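Local coordinates for protein cytosine deaminase (Klebsiella pneumoniae, PDB 4R85) that probably catalyses the hydrolytic deamination of cytosine and 5-methylcytosine, using an iron(II) ion held in an amidohydrolase-fold barrel, at residues P55-D60 and D308-P313; H113-V118 and D143-A148. One frame throughout, in Å; residues are numbered along the deposited sequence.

Both contacts are buried in the catalytic barrel; their centres lie about 10 and 9 Å from the centre of the chain and 11 Å from each other. Contact 1 joins the end of strand 47-57 to the loop after strand 303-305 and is mainly polar: two backbone bonds, a shared iron and the bound base. Contact 2 is longer and more regular, two parallel strands paired over six residues each, with 601 Å² buried against 268 Å². They share a sheet, since strands 47-57 and 111-119 are neighbours in it, and a probable hydrogen bond from His117 N to Ile57 O links them. Contact 2 carries no metal ligand, yet the His117 ring meets the rings of His56 and His58.

Contact 1 of 2, residues P55-D60 and D308-P313; sequences PHIHLD and DSIQDP. With FE2 (Fe (II) ion), chain H; 17E (5-methylcytosine), chain G.
His56 meets Asp308 through backbone and side chain. Its carbonyl O accepts a hydrogen bond from Asp308 N at 2.8 Å, the donor lying in the carbonyl plane. Both side chains bind the same iron(II) ion, His56 through NE2 at 2.3 Å, and the ring's CD2 lies 3.1 Å from Asp308 OD2. With CG anti to the backbone N (chi1 -170°), the side chain lies beside that of Asp308 and points the same way; ring and carboxylate planes are 64° apart. On its other nitrogen, ND1 is hydrogen-bonded to Ser240 OG, a second-shell contact that would fix the ring's rotation. Ile57 is bridged to Asp308 by the backbone bonds of its two neighbours, and its CA makes a CA-H...O contact with Asp308 O (3.3 Å), while CD1 touches CD1 of Ile310 at 4.1 Å. The His-x-His of His56 and His58, where the chain leaves the first barrel strand, with an aspartate after strand 303-305, is the metal-binding signature of the amidohydrolase superfamily; His209 and His241 complete the site. His58 N donates to Asp308 O at 2.9 Å, leaving the Asp308 backbone held on both sides of its own CA. The His58 ring bonds iron through NE2, and Asp308 OD2, the third ligand here, sits at the ring's edge. One ring face receives methyl CM5 of 5-methylcytosine, 3.3 Å above the plane and offset toward the rim. The carboxylate thus divides its work: OD2 binds iron, whereas Asp308 OD1 accepts a hydrogen bond from N4 of the base at 2.7 Å. Beyond, His58 O accepts one from a water that also donates to Asp312 OD1 and accepts from Ile310 N, tying loop to strand.

Contact 2 of 2, residues H113-V118 and D143-A148; sequences HVRTHV and DLQIVA
From His113 to Val118 and from Asp143 to Ala148 the strands run parallel in step, their axes 4.6 Å apart at closest and 22° from aligned, with five backbone hydrogen bonds between them; helix 126-137 makes the beta-alpha-beta crossover. On the face of His113, Arg115 and His117, Arg115 grips Gln145 side-on: NE (2.9 Å) and NH2 (2.8 Å) both donate to OE1, which lies 3° out of the guanidinium plane. A bend at chi3 (-78°) turns NE out of the extended course of the chain, and NH1 makes a salt bridge with Asp207. Val147 CG2 packs against Arg115 CG and also sits over the centre of the His117 ring, 3.8 Å from its centroid, a CH-pi contact. One water bridges His113 ND1 and Asp143 O; the Asp143 carboxylate pairs with Arg395. On the face of Val114, Thr116 and Val118 the side chains of the two strands meet through carbon atoms: Val114 CG1 and Thr116 CG2 touch Leu144 CD1 (3.6 and 3.8 Å), and Val118 CG2 meets Ile146 CG2, under helix 126-137; Thr116 OG1 bonds Leu59 N. Asp207 probably balances the arginine's charge, the Gln145 amide oxygen satisfies NE and NH2, and Val147 covers one face of His117, whose ring also meets iron ligands His56, His58 and His209.

Contact 1 of 2, residues P55-D60 and D308-P313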
loop_
_atom_site.group_PDB
_atom_site.type_symbol
_atom_site.label_atom_id
_atom_site.label_comp_id
_atom_site.label_asym_id
_atom_site.label_seq_id
_atom_site.Cartn_x
_atom_site.Cartn_y
_atom_site.Cartn_z
ATOM N N PRO A 55 11.587 -4.791 -12.711
ATOM C CA PRO A 55 11.645 -5.727 -13.836
ATOM C C PRO A 55 10.505 -5.557 -14.829
ATOM O O PRO A 55 10.457 -6.314 -15.798
ATOM C CB PRO A 55 11.520 -7.094 -13.150
ATOM C CG PRO A 55 10.658 -6.807 -11.946
ATOM C CD PRO A 55 11.042 -5.413 -11.491
ATOM N N HIS A 56 9.604 -4.609 -14.591
ATOM C CA HIS A 56 8.468 -4.414 -15.482
ATOM C C HIS A 56 7.833 -3.038 -15.307
ATOM O O HIS A 56 7.076 -2.802 -14.357
ATOM C CB HIS A 56 7.416 -5.504 -15.232
ATOM C CG HIS A 56 6.329 -5.536 -16.255
ATOM N ND1 HIS A 56 5.992 -6.683 -16.943
ATOM C CD2 HIS A 56 5.494 -4.566 -16.700
ATOM C CE1 HIS A 56 4.999 -6.416 -17.772
ATOM N NE2 HIS A 56 4.690 -5.138 -17.650
ATOM N N ILE A 57 8.120 -2.144 -16.245
ATOM C CA ILE A 57 7.547 -0.800 -16.247
ATOM C C ILE A 57 7.370 -0.380 -17.700
ATOM O O ILE A 57 8.060 -0.909 -18.573
ATOM C CB ILE A 57 8.468 0.181 -15.485
ATOM C CG1 ILE A 57 7.813 1.558 -15.331
ATOM C CG2 ILE A 57 9.855 0.256 -16.143
ATOM C CD1 ILE A 57 8.399 2.374 -14.175
ATOM N N HIS A 58 6.425 0.526 -17.966
ATOM C CA HIS A 58 6.210 1.039 -19.314
ATOM C C HIS A 58 6.697 2.472 -19.407
ATOM O O HIS A 58 5.909 3.416 -19.232
ATOM C CB HIS A 58 4.728 1.003 -19.688
ATOM C CG HIS A 58 4.144 -0.376 -19.723
ATOM N ND1 HIS A 58 3.851 -1.028 -20.900
ATOM C CD2 HIS A 58 3.779 -1.216 -18.726
ATOM C CE1 HIS A 58 3.339 -2.214 -20.631
ATOM N NE2 HIS A 58 3.287 -2.353 -19.319
ATOM N N LEU A 59 7.984 2.639 -19.692
ATOM C CA LEU A 59 8.585 3.976 -19.750
ATOM C C LEU A 59 8.105 4.818 -20.927
ATOM O O LEU A 59 8.178 6.044 -20.879
ATOM C CB LEU A 59 10.112 3.891 -19.769
ATOM C CG LEU A 59 10.739 3.430 -18.459
ATOM C CD1 LEU A 59 12.252 3.403 -18.572
ATOM C CD2 LEU A 59 10.279 4.334 -17.315
ATOM N N ASP A 60 7.622 4.184 -21.988
ATOM C CA ASP A 60 7.134 4.972 -23.118
ATOM C C ASP A 60 5.861 5.738 -22.759
ATOM O O ASP A 60 5.636 6.845 -23.249
ATOM C CB ASP A 60 6.960 4.128 -24.394
ATOM C CG ASP A 60 5.941 3.002 -24.243
ATOM O OD1 ASP A 60 5.423 2.557 -25.290
ATOM O OD2 ASP A 60 5.657 2.560 -23.105
ATOM N N ASP A 308 4.979 -1.543 -12.915
ATOM C CA ASP A 308 4.189 -1.508 -14.157
ATOM C C ASP A 308 4.015 -0.086 -14.713
ATOM O O ASP A 308 4.496 0.235 -15.805
ATOM C CB ASP A 308 2.813 -2.183 -13.960
ATOM C CG ASP A 308 2.171 -2.587 -15.261
ATOM O OD1 ASP A 308 0.924 -2.610 -15.365
ATOM O OD2 ASP A 308 2.922 -2.889 -16.191
ATOM N N SER A 309 3.332 0.761 -13.957
ATOM C CA SER A 309 2.986 2.095 -14.432
ATOM C C SER A 309 3.353 3.190 -13.455
ATOM O O SER A 309 3.216 3.028 -12.252
ATOM C CB SER A 309 1.479 2.185 -14.657
ATOM O OG SER A 309 1.086 1.418 -15.772
ATOM N N ILE A 310 3.783 4.325 -13.989
ATOM C CA ILE A 310 3.850 5.545 -13.208
ATOM C C ILE A 310 3.139 6.668 -13.965
ATOM O O ILE A 310 3.606 7.122 -15.015
ATOM C CB ILE A 310 5.304 5.917 -12.860
ATOM C CG1 ILE A 310 5.894 4.848 -11.921
ATOM C CG2 ILE A 310 5.361 7.295 -12.215
ATOM C CD1 ILE A 310 7.309 5.139 -11.414
ATOM N N GLN A 311 1.989 7.076 -13.427
ATOM C CA GLN A 311 1.171 8.161 -13.958
ATOM C C GLN A 311 0.893 8.037 -15.451
ATOM O O GLN A 311 1.218 8.930 -16.232
ATOM C CB GLN A 311 1.814 9.511 -13.638
ATOM C CG GLN A 311 1.979 9.766 -12.150
ATOM C CD GLN A 311 2.689 11.073 -11.856
ATOM O OE1 GLN A 311 3.888 11.091 -11.568
ATOM N NE2 GLN A 311 1.951 12.175 -11.917
ATOM N N ASP A 312 0.268 6.939 -15.849
ATOM C CA ASP A 312 0.091 6.678 -17.269
ATOM C C ASP A 312 -1.406 6.444 -17.592
ATOM O O ASP A 312 -2.254 6.643 -16.709
ATOM C CB ASP A 312 1.068 5.554 -17.712
ATOM C CG ASP A 312 0.646 4.164 -17.249
ATOM O OD1 ASP A 312 1.439 3.216 -17.459
ATOM O OD2 ASP A 312 -0.459 3.995 -16.694
ATOM N N PRO A 313 -1.750 6.042 -18.837
ATOM C CA PRO A 313 -3.195 5.922 -19.101
ATOM C C PRO A 313 -3.906 4.824 -18.287
ATOM O O PRO A 313 -5.130 4.843 -18.213
ATOM C CB PRO A 313 -3.251 5.556 -20.589
ATOM C CG PRO A 313 -1.966 6.050 -21.160
ATOM C CD PRO A 313 -0.957 5.863 -20.074
HETATM FE FE FE2 H . 2.674 -4.216 -18.074
HETATM N N1 17E G . -0.603 -2.160 -21.440
HETATM C C2 17E G . -1.070 -3.344 -21.044
HETATM O O2 17E G . -1.558 -4.223 -21.978
HETATM N N3 17E G . -1.073 -3.701 -19.756
HETATM C C4 17E G . -0.605 -2.861 -18.817
HETATM N N4 17E G . -0.614 -3.253 -17.444
HETATM C C5 17E G . -0.103 -1.611 -19.185
HETATM C C6 17E G . -0.115 -1.285 -20.538
HETATM C CM5 17E G . 0.426 -0.666 -18.153
HETATM O O HOH W 1 4.110 4.011 -17.090
#

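Contact 2 of 2, residues H113-V118 and D143-A148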
loop_
_atom_site.group_PDB
_atom_site.type_symbol
_atom_site.label_atom_id
_atom_site.label_comp_id
_atom_site.label_asym_id
_atom_site.label_seq_id
_atom_site.Cartn_x
_atom_site.Cartn_y
_atom_site.Cartn_z
ATOM N N HIS A 113 18.429 -1.461 -11.886
ATOM C CA HIS A 113 18.115 -2.387 -12.965
ATOM C C HIS A 113 16.652 -2.238 -13.358
ATOM O O HIS A 113 15.756 -2.300 -12.515
ATOM C CB HIS A 113 18.432 -3.822 -12.546
ATOM C CG HIS A 113 19.883 -4.044 -12.271
ATOM N ND1 HIS A 113 20.809 -4.226 -13.275
ATOM C CD2 HIS A 113 20.576 -4.070 -11.107
ATOM C CE1 HIS A 113 22.009 -4.376 -12.742
ATOM N NE2 HIS A 113 21.897 -4.283 -11.428
ATOM N N VAL A 114 16.417 -2.013 -14.646
ATOM C CA VAL A 114 15.081 -1.721 -15.130
ATOM C C VAL A 114 14.813 -2.465 -16.430
ATOM O O VAL A 114 15.651 -2.480 -17.320
ATOM C CB VAL A 114 14.922 -0.209 -15.414
ATOM C CG1 VAL A 114 13.530 0.103 -16.006
ATOM C CG2 VAL A 114 15.173 0.613 -14.160
ATOM N N ARG A 115 13.642 -3.079 -16.538
ATOM C CA ARG A 115 13.205 -3.623 -17.815
ATOM C C ARG A 115 11.946 -2.875 -18.242
ATOM O O ARG A 115 10.928 -2.918 -17.546
ATOM C CB ARG A 115 12.943 -5.128 -17.714
ATOM C CG ARG A 115 12.337 -5.729 -18.982
ATOM C CD ARG A 115 12.088 -7.229 -18.814
ATOM N NE ARG A 115 13.323 -8.003 -18.949
ATOM C CZ ARG A 115 13.372 -9.322 -18.834
ATOM N NH1 ARG A 115 12.256 -9.991 -18.564
ATOM N NH2 ARG A 115 14.527 -9.968 -18.977
ATOM N N THR A 116 12.020 -2.165 -19.366
ATOM C CA THR A 116 10.871 -1.396 -19.818
ATOM C C THR A 116 10.241 -2.070 -21.017
ATOM O O THR A 116 10.945 -2.572 -21.889
ATOM C CB THR A 116 11.220 0.074 -20.181
ATOM O OG1 THR A 116 10.015 0.777 -20.511
ATOM C CG2 THR A 116 12.165 0.147 -21.375
ATOM N N HIS A 117 8.915 -2.108 -21.036
ATOM C CA HIS A 117 8.197 -2.481 -22.243
ATOM C C HIS A 117 7.990 -1.217 -23.077
ATOM O O HIS A 117 7.797 -0.131 -22.525
ATOM C CB HIS A 117 6.862 -3.156 -21.887
ATOM C CG HIS A 117 7.044 -4.451 -21.157
ATOM N ND1 HIS A 117 6.832 -5.676 -21.750
ATOM C CD2 HIS A 117 7.487 -4.709 -19.904
ATOM C CE1 HIS A 117 7.119 -6.635 -20.885
ATOM N NE2 HIS A 117 7.518 -6.075 -19.758
ATOM N N VAL A 118 8.085 -1.350 -24.399
ATOM C CA VAL A 118 7.829 -0.238 -25.306
ATOM C C VAL A 118 6.857 -0.697 -26.378
ATOM O O VAL A 118 7.087 -1.713 -27.018
ATOM C CB VAL A 118 9.110 0.236 -26.019
ATOM C CG1 VAL A 118 8.813 1.479 -26.882
ATOM C CG2 VAL A 118 10.192 0.522 -25.011
ATOM N N ASP A 143 20.880 0.055 -15.503
ATOM C CA ASP A 143 21.039 -0.861 -16.621
ATOM C C ASP A 143 19.642 -1.150 -17.169
ATOM O O ASP A 143 18.832 -1.810 -16.513
ATOM C CB ASP A 143 21.726 -2.153 -16.169
ATOM C CG ASP A 143 23.171 -1.931 -15.752
ATOM O OD1 ASP A 143 23.447 -1.828 -14.534
ATOM O OD2 ASP A 143 24.030 -1.852 -16.649
ATOM N N LEU A 144 19.360 -0.642 -18.365
ATOM C CA LEU A 144 18.016 -0.728 -18.932
ATOM C C LEU A 144 17.870 -1.864 -19.942
ATOM O O LEU A 144 18.646 -1.957 -20.889
ATOM C CB LEU A 144 17.659 0.602 -19.609
ATOM C CG LEU A 144 16.258 0.737 -20.220
ATOM C CD1 LEU A 144 15.189 0.611 -19.133
ATOM C CD2 LEU A 144 16.130 2.073 -20.955
ATOM N N GLN A 145 16.867 -2.719 -19.746
ATOM C CA GLN A 145 16.484 -3.680 -20.780
ATOM C C GLN A 145 15.228 -3.206 -21.488
ATOM O O GLN A 145 14.334 -2.643 -20.864
ATOM C CB GLN A 145 16.224 -5.056 -20.181
ATOM C CG GLN A 145 17.467 -5.680 -19.576
ATOM C CD GLN A 145 17.222 -7.103 -19.103
ATOM O OE1 GLN A 145 16.159 -7.682 -19.348
ATOM N NE2 GLN A 145 18.213 -7.677 -18.427
ATOM N N ILE A 146 15.150 -3.450 -22.789
ATOM C CA ILE A 146 13.984 -3.002 -23.554
ATOM C C ILE A 146 13.217 -4.154 -24.190
ATOM O O ILE A 146 13.793 -4.960 -24.918
ATOM C CB ILE A 146 14.395 -2.013 -24.652
ATOM C CG1 ILE A 146 14.934 -0.728 -24.019
ATOM C CG2 ILE A 146 13.217 -1.731 -25.588
ATOM C CD1 ILE A 146 15.786 0.094 -24.958
ATOM N N VAL A 147 11.912 -4.205 -23.920
ATOM C CA VAL A 147 11.033 -5.228 -24.476
ATOM C C VAL A 147 10.205 -4.676 -25.647
ATOM O O VAL A 147 9.514 -3.662 -25.502
ATOM C CB VAL A 147 10.027 -5.737 -23.425
ATOM C CG1 VAL A 147 9.275 -6.969 -23.958
ATOM C CG2 VAL A 147 10.719 -6.061 -22.079
ATOM N N ALA A 148 10.266 -5.350 -26.794
ATOM C CA ALA A 148 9.357 -5.054 -27.904
ATOM C C ALA A 148 7.957 -5.564 -27.589
ATOM O O ALA A 148 7.658 -6.744 -27.762
ATOM C CB ALA A 148 9.864 -5.672 -29.189
HETATM O O HOH W 2 19.244 -4.551 -15.926
#